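Local coordinates for protein 6-aminohexanoate-dimer hydrolase (PDB 4GB7) that probably hydrolyses the amide bond of 6-aminohexanoate dimers or related compounds, as a putative serine hydrolase of the beta-lactamase family, at residues 138-143 and 249-254; 142-147 and 357-362; 209-214 and 296-301. One frame throughout, in Å; residues are numbered along the deposited sequence.

Interaction 1 (138-143 and 249-254); sequences MASLAK and YNNGST
Ser140, Lys143 and Tyr249 bring their polar ends together, with Asn251 OD1 joining at Lys143 NZ. Ser140 and Lys143 fit the SxxK motif of beta-lactamase-like serine hydrolases. Tyr249 fits the tyrosine of the accompanying YxN triplet, which reads Tyr249, Asn250, Asn251 here. The roles are inferred: Ser140 is the probable nucleophile. Lys143 and Tyr249 reach toward each other tip to tip. The lysine chain is extended as far as CE and then bends at chi4 (70°), which turns NZ toward the hydroxyls. Lys143 NZ donates to Ser140 OG at 2.6 Å, a short bond within 138-143. The bond from Lys143 NZ to Tyr249 OH is longer, 3.2 Å, and weak. Ser140 OG lies 2.8 Å from Tyr249 OH, at the edge of the tyrosine ring and in its plane. Ser140 OG also hydrogen-bonds to a bound nitrate, probably from the crystallisation liquor. Asn251 crosses Lys143 at about a right angle. Asn251 OD1 accepts from Lys143 NZ at 2.8 Å, in the carbonyl plane and with a C=O...N angle of 157°. Ser300 O accepts from the same NZ, so several oxygens surround the lysine nitrogen. Asn251 ND2 is held in turn by Asp208. Asn250 turns away from the lysine and is the N-cap of helix 251-265. Asn250 OD1 takes Gly252 N at 2.8 Å on a lone pair. Thr254, one turn further on, lies across the aliphatic part of Lys143, also at about a right angle. Its OG1 bonds to Gln358 outside the two segments. Thr254 OG1 also packs 3.5 Å from Lys143 CE, while Thr254 CG2 lies 3.9 Å from Lys143 CG.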
HETATM    1  N   MSE A 138       3.959   0.641   5.735  1.00 17.14           N
HETATM    2  CA  MSE A 138       3.816   0.768   4.290  1.00 17.40           C
HETATM    3  C   MSE A 138       2.634   1.657   3.846  1.00 19.41           C
HETATM    4  O   MSE A 138       2.376   1.769   2.654  1.00 17.41           O
HETATM    5  CB  MSE A 138       3.645  -0.632   3.679  1.00 17.20           C
HETATM    6  CG  MSE A 138       4.741  -1.569   4.022  1.00 20.93           C
HETATM    7 SE   MSE A 138       4.746  -3.164   2.957  0.70 21.34          SE
HETATM    8  CE  MSE A 138       3.006  -3.819   3.184  1.00 21.55           C
ATOM      9  N   ALA A 139       1.937   2.274   4.797  1.00 18.20           N
ATOM     10  CA  ALA A 139       0.851   3.183   4.500  1.00 19.52           C
ATOM     11  C   ALA A 139      -0.085   2.492   3.501  1.00 18.32           C
ATOM     12  O   ALA A 139      -0.456   1.361   3.735  1.00 19.31           O
ATOM     13  CB  ALA A 139       1.369   4.530   3.997  1.00 19.76           C
ATOM     14  N   SER A 140      -0.415   3.108   2.376  1.00 17.69           N
ATOM     15  CA  SER A 140      -1.460   2.585   1.475  1.00 17.83           C
ATOM     16  C   SER A 140      -1.023   1.394   0.602  1.00 16.43           C
ATOM     17  O   SER A 140      -1.830   0.869  -0.136  1.00 16.66           O
ATOM     18  CB  SER A 140      -2.001   3.710   0.556  1.00 18.22           C
ATOM     19  OG  SER A 140      -2.790   4.650   1.260  1.00 20.54           O
ATOM     20  N   LEU A 141       0.222   0.926   0.707  1.00 16.05           N
ATOM     21  CA  LEU A 141       0.604  -0.316   0.032  1.00 16.08           C
ATOM     22  C   LEU A 141      -0.304  -1.469   0.456  1.00 15.59           C
ATOM     23  O   LEU A 141      -0.489  -2.363  -0.301  1.00 18.22           O
ATOM     24  CB  LEU A 141       2.043  -0.704   0.257  1.00 18.37           C
ATOM     25  CG  LEU A 141       3.071  -0.075  -0.666  1.00 23.86           C
ATOM     26  CD1 LEU A 141       2.823   1.322  -1.147  1.00 17.31           C
ATOM     27  CD2 LEU A 141       4.487  -0.297  -0.162  1.00 17.25           C
ATOM     28  N   ALA A 142      -0.836  -1.437   1.687  1.00 16.70           N
ATOM     29  CA  ALA A 142      -1.799  -2.420   2.136  1.00 15.74           C
ATOM     30  C   ALA A 142      -2.961  -2.619   1.237  1.00 14.00           C
ATOM     31  O   ALA A 142      -3.544  -3.751   1.202  1.00 17.60           O
ATOM     32  CB  ALA A 142      -2.328  -2.023   3.533  1.00 18.25           C
ATOM     33  N   LYS A 143      -3.357  -1.591   0.503  1.00 16.48           N
ATOM     34  CA  LYS A 143      -4.663  -1.694  -0.185  1.00 16.64           C
ATOM     35  C   LYS A 143      -4.746  -2.834  -1.205  1.00 16.64           C
ATOM     36  O   LYS A 143      -5.818  -3.431  -1.425  1.00 17.44           O
ATOM     37  CB  LYS A 143      -4.974  -0.363  -0.873  1.00 16.50           C
ATOM     38  CG  LYS A 143      -5.221   0.765   0.101  1.00 16.54           C
ATOM     39  CD  LYS A 143      -5.627   2.056  -0.567  1.00 17.84           C
ATOM     40  CE  LYS A 143      -6.170   3.096   0.428  1.00 19.14           C
ATOM     41  NZ  LYS A 143      -5.167   3.701   1.363  1.00 18.98           N
ATOM     42  N   TYR A 249      -9.957   9.277  -4.101  1.00 21.47           N
ATOM     43  CA  TYR A 249      -9.185   8.362  -3.271  1.00 19.62           C
ATOM     44  C   TYR A 249      -9.653   8.429  -1.821  1.00 21.94           C
ATOM     45  O   TYR A 249      -9.681   9.507  -1.226  1.00 24.97           O
ATOM     46  CB  TYR A 249      -7.729   8.736  -3.364  1.00 21.53           C
ATOM     47  CG  TYR A 249      -6.756   7.738  -2.801  1.00 20.63           C
ATOM     48  CD1 TYR A 249      -6.345   6.623  -3.535  1.00 24.88           C
ATOM     49  CD2 TYR A 249      -6.185   7.943  -1.580  1.00 28.56           C
ATOM     50  CE1 TYR A 249      -5.398   5.741  -3.042  1.00 21.01           C
ATOM     51  CE2 TYR A 249      -5.255   7.058  -1.061  1.00 27.46           C
ATOM     52  CZ  TYR A 249      -4.859   5.969  -1.795  1.00 23.08           C
ATOM     53  OH  TYR A 249      -3.918   5.146  -1.254  1.00 22.12           O
ATOM     54  N   ASN A 250     -10.030   7.279  -1.249  1.00 19.64           N
ATOM     55  CA  ASN A 250     -10.492   7.257   0.121  1.00 19.54           C
ATOM     56  C   ASN A 250     -10.159   5.928   0.822  1.00 20.14           C
ATOM     57  O   ASN A 250     -10.604   4.868   0.399  1.00 20.85           O
ATOM     58  CB  ASN A 250     -12.013   7.484   0.142  1.00 19.33           C
ATOM     59  CG  ASN A 250     -12.528   7.981   1.486  1.00 19.43           C
ATOM     60  OD1 ASN A 250     -12.328   7.340   2.529  1.00 21.57           O
ATOM     61  ND2 ASN A 250     -13.216   9.153   1.461  1.00 24.70           N
ATOM     62  N   ASN A 251      -9.452   6.020   1.939  1.00 18.60           N
ATOM     63  CA  ASN A 251      -9.177   4.856   2.811  1.00 18.90           C
ATOM     64  C   ASN A 251     -10.437   4.066   3.135  1.00 19.47           C
ATOM     65  O   ASN A 251     -10.404   2.851   3.248  1.00 19.08           O
ATOM     66  CB  ASN A 251      -8.596   5.313   4.134  1.00 20.99           C
ATOM     67  CG  ASN A 251      -7.204   5.896   4.011  1.00 20.16           C
ATOM     68  OD1 ASN A 251      -6.418   5.521   3.152  1.00 22.18           O
ATOM     69  ND2 ASN A 251      -6.904   6.842   4.888  1.00 24.49           N
ATOM     70  N   GLY A 252     -11.525   4.772   3.371  1.00 20.96           N
ATOM     71  CA  GLY A 252     -12.784   4.157   3.726  1.00 19.65           C
ATOM     72  C   GLY A 252     -13.274   3.138   2.752  1.00 18.85           C
ATOM     73  O   GLY A 252     -13.977   2.168   3.161  1.00 20.51           O
ATOM     74  N   SER A 253     -12.977   3.331   1.467  1.00 17.70           N
ATOM     75  CA  SER A 253     -13.406   2.360   0.467  1.00 18.59           C
ATOM     76  C   SER A 253     -12.738   1.002   0.703  1.00 16.59           C
ATOM     77  O   SER A 253     -13.384  -0.041   0.725  1.00 17.98           O
ATOM     78  CB  SER A 253     -13.131   2.854  -0.964  1.00 19.03           C
ATOM     79  OG  SER A 253     -13.898   4.026  -1.259  1.00 20.93           O
ATOM     80  N   THR A 254     -11.422   1.015   0.925  1.00 16.41           N
ATOM     81  CA  THR A 254     -10.705  -0.216   1.244  1.00 16.38           C
ATOM     82  C   THR A 254     -11.181  -0.820   2.572  1.00 15.20           C
ATOM     83  O   THR A 254     -11.317  -2.045   2.698  1.00 19.83           O
ATOM     84  CB  THR A 254      -9.206   0.073   1.324  1.00 16.14           C
ATOM     85  OG1 THR A 254      -8.848   0.911   0.232  1.00 19.37           O
ATOM     86  CG2 THR A 254      -8.379  -1.244   1.270  1.00 16.32           C
TER

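Interaction 2 (142-147 and 357-362)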
ATOM      1  N   ALA A 142      -0.836  -1.437   1.687  1.00 16.70           N
ATOM      2  CA  ALA A 142      -1.799  -2.420   2.136  1.00 15.74           C
ATOM      3  C   ALA A 142      -2.961  -2.619   1.237  1.00 14.00           C
ATOM      4  O   ALA A 142      -3.544  -3.751   1.202  1.00 17.60           O
ATOM      5  CB  ALA A 142      -2.328  -2.023   3.533  1.00 18.25           C
ATOM      6  N   LYS A 143      -3.357  -1.591   0.503  1.00 16.48           N
ATOM      7  CA  LYS A 143      -4.663  -1.694  -0.185  1.00 16.64           C
ATOM      8  C   LYS A 143      -4.746  -2.834  -1.205  1.00 16.64           C
ATOM      9  O   LYS A 143      -5.818  -3.431  -1.425  1.00 17.44           O
ATOM     10  CB  LYS A 143      -4.974  -0.363  -0.873  1.00 16.50           C
ATOM     11  CG  LYS A 143      -5.221   0.765   0.101  1.00 16.54           C
ATOM     12  CD  LYS A 143      -5.627   2.056  -0.567  1.00 17.84           C
ATOM     13  CE  LYS A 143      -6.170   3.096   0.428  1.00 19.14           C
ATOM     14  NZ  LYS A 143      -5.167   3.701   1.363  1.00 18.98           N
ATOM     15  N   VAL A 144      -3.617  -3.135  -1.827  1.00 17.34           N
ATOM     16  CA  VAL A 144      -3.565  -4.151  -2.882  1.00 18.10           C
ATOM     17  C   VAL A 144      -3.852  -5.564  -2.339  1.00 16.71           C
ATOM     18  O   VAL A 144      -4.310  -6.400  -3.064  1.00 17.98           O
ATOM     19  CB  VAL A 144      -2.281  -4.087  -3.722  1.00 15.64           C
ATOM     20  CG1 VAL A 144      -2.212  -2.725  -4.433  1.00 16.36           C
ATOM     21  CG2 VAL A 144      -1.012  -4.403  -2.911  1.00 15.40           C
ATOM     22  N   PHE A 145      -3.611  -5.779  -1.061  1.00 15.69           N
ATOM     23  CA  PHE A 145      -3.915  -7.064  -0.399  1.00 14.52           C
ATOM     24  C   PHE A 145      -5.389  -7.241  -0.235  1.00 16.91           C
ATOM     25  O   PHE A 145      -5.888  -8.332  -0.513  1.00 19.50           O
ATOM     26  CB  PHE A 145      -3.143  -7.158   0.913  1.00 17.20           C
ATOM     27  CG  PHE A 145      -1.655  -7.283   0.686  1.00 18.34           C
ATOM     28  CD1 PHE A 145      -1.088  -8.502   0.474  1.00 20.90           C
ATOM     29  CD2 PHE A 145      -0.869  -6.168   0.653  1.00 16.61           C
ATOM     30  CE1 PHE A 145       0.256  -8.619   0.198  1.00 20.39           C
ATOM     31  CE2 PHE A 145       0.464  -6.256   0.401  1.00 18.60           C
ATOM     32  CZ  PHE A 145       1.034  -7.481   0.174  1.00 16.46           C
ATOM     33  N   THR A 146      -6.084  -6.203   0.245  1.00 16.30           N
ATOM     34  CA  THR A 146      -7.542  -6.221   0.267  1.00 17.94           C
ATOM     35  C   THR A 146      -8.112  -6.405  -1.123  1.00 15.39           C
ATOM     36  O   THR A 146      -9.013  -7.248  -1.330  1.00 17.35           O
ATOM     37  CB  THR A 146      -8.102  -4.966   0.957  1.00 17.41           C
ATOM     38  OG1 THR A 146      -7.798  -5.058   2.354  1.00 21.45           O
ATOM     39  CG2 THR A 146      -9.626  -4.820   0.783  1.00 19.90           C
ATOM     40  N   GLY A 147      -7.603  -5.679  -2.090  1.00 18.41           N
ATOM     41  CA  GLY A 147      -8.060  -5.814  -3.488  1.00 18.83           C
ATOM     42  C   GLY A 147      -7.901  -7.240  -4.033  1.00 17.72           C
ATOM     43  O   GLY A 147      -8.797  -7.797  -4.665  1.00 17.68           O
ATOM     44  N   ASN A 357      -8.817  -1.340  -9.241  1.00 19.39           N
ATOM     45  CA  ASN A 357      -8.684  -2.428  -8.281  1.00 19.42           C
ATOM     46  C   ASN A 357      -7.531  -2.274  -7.285  1.00 18.11           C
ATOM     47  O   ASN A 357      -6.801  -3.216  -6.967  1.00 18.55           O
ATOM     48  CB  ASN A 357      -8.584  -3.758  -9.075  1.00 18.61           C
ATOM     49  CG  ASN A 357      -9.854  -4.045  -9.869  1.00 19.89           C
ATOM     50  OD1 ASN A 357     -10.947  -3.625  -9.462  1.00 20.01           O
ATOM     51  ND2 ASN A 357      -9.710  -4.735 -11.015  1.00 22.72           N
ATOM     52  N   GLN A 358      -7.408  -1.060  -6.784  1.00 18.52           N
ATOM     53  CA  GLN A 358      -6.459  -0.657  -5.744  1.00 17.55           C
ATOM     54  C   GLN A 358      -5.058  -0.365  -6.259  1.00 18.57           C
ATOM     55  O   GLN A 358      -4.161  -0.083  -5.456  1.00 18.24           O
ATOM     56  CB  GLN A 358      -6.462  -1.577  -4.514  1.00 19.28           C
ATOM     57  CG  GLN A 358      -7.872  -1.873  -3.934  1.00 18.00           C
ATOM     58  CD  GLN A 358      -8.486  -0.664  -3.228  1.00 18.29           C
ATOM     59  OE1 GLN A 358      -8.188  -0.388  -2.064  1.00 21.35           O
ATOM     60  NE2 GLN A 358      -9.408   0.034  -3.923  1.00 18.26           N
ATOM     61  N   TRP A 359      -4.878  -0.412  -7.585  1.00 16.59           N
ATOM     62  CA  TRP A 359      -3.569  -0.112  -8.237  1.00 18.06           C
ATOM     63  C   TRP A 359      -3.590   1.158  -9.112  1.00 19.05           C
ATOM     64  O   TRP A 359      -4.564   1.456  -9.820  1.00 19.16           O
ATOM     65  CB  TRP A 359      -3.144  -1.270  -9.139  1.00 16.91           C
ATOM     66  CG  TRP A 359      -2.808  -2.510  -8.389  1.00 17.95           C
ATOM     67  CD1 TRP A 359      -3.666  -3.552  -8.036  1.00 16.91           C
ATOM     68  CD2 TRP A 359      -1.500  -2.925  -7.966  1.00 16.27           C
ATOM     69  NE1 TRP A 359      -2.993  -4.522  -7.394  1.00 17.93           N
ATOM     70  CE2 TRP A 359      -1.671  -4.198  -7.319  1.00 17.01           C
ATOM     71  CE3 TRP A 359      -0.219  -2.349  -8.006  1.00 17.74           C
ATOM     72  CZ2 TRP A 359      -0.624  -4.878  -6.732  1.00 17.06           C
ATOM     73  CZ3 TRP A 359       0.825  -3.051  -7.434  1.00 20.13           C
ATOM     74  CH2 TRP A 359       0.628  -4.303  -6.807  1.00 17.67           C
ATOM     75  N   TRP A 360      -2.500   1.917  -9.057  1.00 16.81           N
ATOM     76  CA  TRP A 360      -2.253   3.051  -9.949  1.00 17.77           C
ATOM     77  C   TRP A 360      -1.622   2.564 -11.236  1.00 16.39           C
ATOM     78  O   TRP A 360      -0.758   1.655 -11.237  1.00 19.18           O
ATOM     79  CB  TRP A 360      -1.305   4.080  -9.332  1.00 17.64           C
ATOM     80  CG  TRP A 360      -1.764   4.632  -7.994  1.00 19.31           C
ATOM     81  CD1 TRP A 360      -1.594   4.069  -6.753  1.00 20.49           C
ATOM     82  CD2 TRP A 360      -2.526   5.875  -7.753  1.00 18.19           C
ATOM     83  NE1 TRP A 360      -2.154   4.848  -5.779  1.00 21.96           N
ATOM     84  CE2 TRP A 360      -2.731   5.956  -6.322  1.00 19.97           C
ATOM     85  CE3 TRP A 360      -3.039   6.885  -8.575  1.00 20.37           C
ATOM     86  CZ2 TRP A 360      -3.414   6.998  -5.744  1.00 19.60           C
ATOM     87  CZ3 TRP A 360      -3.679   7.963  -7.973  1.00 18.65           C
ATOM     88  CH2 TRP A 360      -3.882   8.016  -6.598  1.00 19.67           C
ATOM     89  N   ILE A 361      -2.043   3.183 -12.335  1.00 18.04           N
ATOM     90  CA  ILE A 361      -1.562   2.849 -13.670  1.00 18.09           C
ATOM     91  C   ILE A 361      -1.109   4.132 -14.315  1.00 19.09           C
ATOM     92  O   ILE A 361      -1.946   4.902 -14.832  1.00 21.13           O
ATOM     93  CB  ILE A 361      -2.681   2.189 -14.513  1.00 19.64           C
ATOM     94  CG1 ILE A 361      -3.230   0.974 -13.801  1.00 21.85           C
ATOM     95  CG2 ILE A 361      -2.168   1.848 -15.898  1.00 21.37           C
ATOM     96  CD1 ILE A 361      -4.598   0.557 -14.264  1.00 24.49           C
ATOM     97  N   PRO A 362       0.211   4.420 -14.237  1.00 19.35           N
ATOM     98  CA  PRO A 362       0.704   5.706 -14.718  1.00 21.01           C
ATOM     99  C   PRO A 362       0.689   5.896 -16.232  1.00 19.58           C
ATOM    100  O   PRO A 362       0.922   6.998 -16.699  1.00 23.77           O
ATOM    101  CB  PRO A 362       2.182   5.701 -14.238  1.00 24.45           C
ATOM    102  CG  PRO A 362       2.557   4.254 -14.108  1.00 24.63           C
ATOM    103  CD  PRO A 362       1.271   3.645 -13.578  1.00 21.59           C
TER
HETATM  104  O   HOH W   1      -4.340  -6.655  -5.968  1.00 18.21           O
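Gln358, second residue of the Asn357-Gln358 turn, points toward Lys143 and meets the base of its side chain at about a right angle. Both turn residues have positive phi and fit a type I' turn, the tight turn of the two-stranded hairpin 354-356/359-361. Gln358 OE1 lies 3.4 Å from Lys143 CB. This oxygen is satisfied by Thr254 of helix 251-265, and NE2 donates to Met186 O. The bend at chi2 (-72°) turns CD. Gln358 CG, placed by chi1, lies 4.0 Å from Gly147 CA. Without a side chain, Gly147 lets the glutamine come close to the helix backbone. Within this beta-lactamase-like fold, the hairpin turn packs on residues 143-147 of helix 143-155, the helix that carries the lysine of the probable SxxK motif. Trp359 follows. Its indole crosses Val144 at about a right angle, and Val144 CG1 sits over one face in a CH-pi contact, 3.5 Å from the centroid of the five-membered ring and 20° off its normal. Val144 CG1 also lies 3.4 Å from Gln358 O. At the indole edge, Trp359 NE1 donates to a water at 2.9 Å, and that water donates to Val144 O at 2.9 Å.

Interaction 3 (209-214 and 296-301); sequences AQLYLA and IEQASA
Leu211 of helix 206-214 points into the loop 296-301 and puts its CD2 methyl against two residues. Leu211 CD2 is 3.1 Å from Ser300 OG, a tight approach, and 3.8 Å from Ala301 CB. With CG anti to the backbone N (chi1 176°), the leucine branch extends toward the loop. Tyr212, next on the helix, meets Gln298 at about a right angle. Gln298 NE2 comes to the edge of the ring, near its plane, 3.8 Å from Tyr212 CD1, and the ring and amide planes are 33° apart. A water links the far end of the tyrosine to the loop. It lies 2.8 Å from Tyr212 OH and donates to Ala301 O at 3.0 Å.

The next shell fixes these groups. Gln298 NE2 bonds to Ser215 OG, just past the helix segment, so the amide ties the loop to the helix end. Ser300 OG is held by Glu255 of helix 251-265, whose other carboxylate oxygen takes Ala299 N. Helix 230-235 covers Leu211 through Ile230 and Met233.

The loop contains an inverse gamma turn centred on Gln298, then runs on to strand 303-305. Ser300 O accepts from Lys143 NZ, and that bond joins this packing to the adjacent probable SxxK catalytic site of a beta-lactamase-like fold.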
ATOM      1  N   ALA A 209      -6.348  11.264   8.929  1.00 22.35           N
ATOM      2  CA  ALA A 209      -6.524  11.699  10.317  1.00 21.13           C
ATOM      3  C   ALA A 209      -7.657  10.891  10.953  1.00 19.62           C
ATOM      4  O   ALA A 209      -7.500  10.328  12.026  1.00 21.00           O
ATOM      5  CB  ALA A 209      -6.823  13.205  10.370  1.00 19.81           C
ATOM      6  N   GLN A 210      -8.772  10.783  10.248  1.00 19.31           N
ATOM      7  CA  GLN A 210      -9.945  10.085  10.802  1.00 19.91           C
ATOM      8  C   GLN A 210      -9.702   8.608  11.034  1.00 19.81           C
ATOM      9  O   GLN A 210     -10.140   8.044  12.052  1.00 21.10           O
ATOM     10  CB  GLN A 210     -11.196  10.289   9.968  1.00 19.77           C
ATOM     11  CG  GLN A 210     -11.701  11.737   9.968  1.00 23.50           C
ATOM     12  CD  GLN A 210     -11.826  12.340  11.356  1.00 23.08           C
ATOM     13  OE1 GLN A 210     -12.527  11.793  12.204  1.00 23.80           O
ATOM     14  NE2 GLN A 210     -11.118  13.458  11.603  1.00 23.32           N
ATOM     15  N   LEU A 211      -8.965   7.972  10.126  1.00 17.97           N
ATOM     16  CA  LEU A 211      -8.662   6.549  10.305  1.00 19.94           C
ATOM     17  C   LEU A 211      -7.775   6.366  11.499  1.00 16.87           C
ATOM     18  O   LEU A 211      -7.979   5.479  12.307  1.00 20.20           O
ATOM     19  CB  LEU A 211      -7.972   6.005   9.042  1.00 20.44           C
ATOM     20  CG  LEU A 211      -7.496   4.537   9.086  1.00 21.02           C
ATOM     21  CD1 LEU A 211      -8.725   3.636   8.981  1.00 23.52           C
ATOM     22  CD2 LEU A 211      -6.471   4.268   7.975  1.00 23.92           C
ATOM     23  N   TYR A 212      -6.785   7.252  11.642  1.00 18.55           N
ATOM     24  CA  TYR A 212      -5.918   7.161  12.802  1.00 19.83           C
ATOM     25  C   TYR A 212      -6.626   7.518  14.140  1.00 21.45           C
ATOM     26  O   TYR A 212      -6.385   6.856  15.126  1.00 20.37           O
ATOM     27  CB  TYR A 212      -4.671   8.007  12.611  1.00 20.64           C
ATOM     28  CG  TYR A 212      -3.815   7.625  11.405  1.00 20.41           C
ATOM     29  CD1 TYR A 212      -3.791   6.329  10.906  1.00 21.83           C
ATOM     30  CD2 TYR A 212      -2.959   8.533  10.842  1.00 19.99           C
ATOM     31  CE1 TYR A 212      -3.001   5.980   9.833  1.00 22.28           C
ATOM     32  CE2 TYR A 212      -2.188   8.206   9.733  1.00 22.78           C
ATOM     33  CZ  TYR A 212      -2.171   6.933   9.258  1.00 21.98           C
ATOM     34  OH  TYR A 212      -1.380   6.626   8.179  1.00 24.25           O
ATOM     35  N   LEU A 213      -7.506   8.527  14.154  1.00 21.21           N
ATOM     36  CA  LEU A 213      -8.307   8.830  15.335  1.00 18.40           C
ATOM     37  C   LEU A 213      -9.225   7.638  15.669  1.00 20.43           C
ATOM     38  O   LEU A 213      -9.312   7.207  16.812  1.00 21.36           O
ATOM     39  CB  LEU A 213      -9.132  10.075  15.120  1.00 19.27           C
ATOM     40  CG  LEU A 213      -8.316  11.379  15.179  1.00 18.44           C
ATOM     41  CD1 LEU A 213      -9.068  12.474  14.416  1.00 24.60           C
ATOM     42  CD2 LEU A 213      -7.981  11.771  16.620  1.00 23.01           C
ATOM     43  N   ALA A 214      -9.858   7.082  14.654  1.00 21.26           N
ATOM     44  CA  ALA A 214     -10.682   5.855  14.821  1.00 23.75           C
ATOM     45  C   ALA A 214      -9.930   4.684  15.446  1.00 24.25           C
ATOM     46  O   ALA A 214     -10.512   3.881  16.203  1.00 22.22           O
ATOM     47  CB  ALA A 214     -11.294   5.443  13.490  1.00 21.19           C
ATOM     48  N   ILE A 296      -9.763  -4.730  14.872  1.00 18.90           N
ATOM     49  CA  ILE A 296     -10.043  -4.620  13.439  1.00 18.16           C
ATOM     50  C   ILE A 296      -8.872  -3.934  12.767  1.00 19.75           C
ATOM     51  O   ILE A 296      -8.475  -2.819  13.145  1.00 21.38           O
ATOM     52  CB  ILE A 296     -11.354  -3.850  13.165  1.00 21.08           C
ATOM     53  CG1 ILE A 296     -12.569  -4.621  13.691  1.00 24.60           C
ATOM     54  CG2 ILE A 296     -11.521  -3.547  11.689  1.00 19.22           C
ATOM     55  CD1 ILE A 296     -12.767  -6.006  13.138  1.00 25.45           C
ATOM     56  N   GLU A 297      -8.356  -4.571  11.710  1.00 18.38           N
ATOM     57  CA  GLU A 297      -7.167  -4.075  11.047  1.00 16.55           C
ATOM     58  C   GLU A 297      -7.465  -2.798  10.234  1.00 16.28           C
ATOM     59  O   GLU A 297      -8.540  -2.654   9.681  1.00 18.37           O
ATOM     60  CB  GLU A 297      -6.589  -5.103  10.063  1.00 18.93           C
ATOM     61  CG  GLU A 297      -6.250  -6.465  10.661  1.00 18.83           C
ATOM     62  CD  GLU A 297      -7.367  -7.464  10.684  1.00 17.94           C
ATOM     63  OE1 GLU A 297      -8.543  -7.093  10.438  1.00 21.15           O
ATOM     64  OE2 GLU A 297      -7.041  -8.633  11.059  1.00 20.79           O
ATOM     65  N   GLN A 298      -6.497  -1.872  10.191  1.00 16.28           N
ATOM     66  CA  GLN A 298      -6.478  -0.810   9.186  1.00 16.23           C
ATOM     67  C   GLN A 298      -6.129  -1.443   7.852  1.00 18.57           C
ATOM     68  O   GLN A 298      -4.957  -1.485   7.496  1.00 18.97           O
ATOM     69  CB  GLN A 298      -5.371   0.219   9.477  1.00 18.50           C
ATOM     70  CG  GLN A 298      -5.578   1.007  10.726  1.00 19.52           C
ATOM     71  CD  GLN A 298      -4.415   1.917  11.000  1.00 21.38           C
ATOM     72  OE1 GLN A 298      -3.380   1.841  10.328  1.00 27.01           O
ATOM     73  NE2 GLN A 298      -4.557   2.745  12.004  1.00 25.25           N
ATOM     74  N   ALA A 299      -7.137  -1.899   7.120  1.00 17.21           N
ATOM     75  CA  ALA A 299      -6.927  -2.492   5.827  1.00 17.30           C
ATOM     76  C   ALA A 299      -6.290  -1.534   4.813  1.00 16.08           C
ATOM     77  O   ALA A 299      -5.637  -1.963   3.856  1.00 18.82           O
ATOM     78  CB  ALA A 299      -8.273  -3.006   5.269  1.00 19.37           C
ATOM     79  N   SER A 300      -6.510  -0.235   5.027  1.00 17.94           N
ATOM     80  CA  SER A 300      -6.160   0.790   4.051  1.00 15.84           C
ATOM     81  C   SER A 300      -4.765   1.278   4.270  1.00 17.81           C
ATOM     82  O   SER A 300      -4.201   1.867   3.373  1.00 19.33           O
ATOM     83  CB  SER A 300      -7.136   1.981   4.119  1.00 18.63           C
ATOM     84  OG  SER A 300      -7.091   2.593   5.392  1.00 20.10           O
ATOM     85  N   ALA A 301      -4.194   1.019   5.444  1.00 15.10           N
ATOM     86  CA  ALA A 301      -2.928   1.726   5.777  1.00 16.96           C
ATOM     87  C   ALA A 301      -2.021   1.057   6.803  1.00 16.30           C
ATOM     88  O   ALA A 301      -0.937   1.604   7.140  1.00 17.88           O
ATOM     89  CB  ALA A 301      -3.289   3.114   6.279  1.00 21.46           C
TER
HETATM   90  O   HOH W   2      -0.009   4.200   8.441  1.00 26.62           O

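Overall arrangement
Interactions 1 and 2 share Lys143, and interaction 3 reaches it through Ser300 O. The centres of interactions 1 and 2 are about 8 Å apart. A probable hydrogen bond joins them, Thr254 OG1 to Gln358 OE1 at 2.7 Å. Tyr249 also packs on Trp360, with Tyr249 CE1 3.6 Å from Trp360 CZ2. The centre of interaction 3 lies about 9 Å from that of interaction 1 and about 17 Å from that of interaction 2. Its link to the site is a probable hydrogen bond, Lys143 NZ to Ser300 O at 2.9 Å. Helix 143-155 thus has the hairpin turn and the 296-301 loop against it. The nitrate, about 3 Å from the Tyr249 side chain, lies by interaction 1 and may mark the active-site pocket.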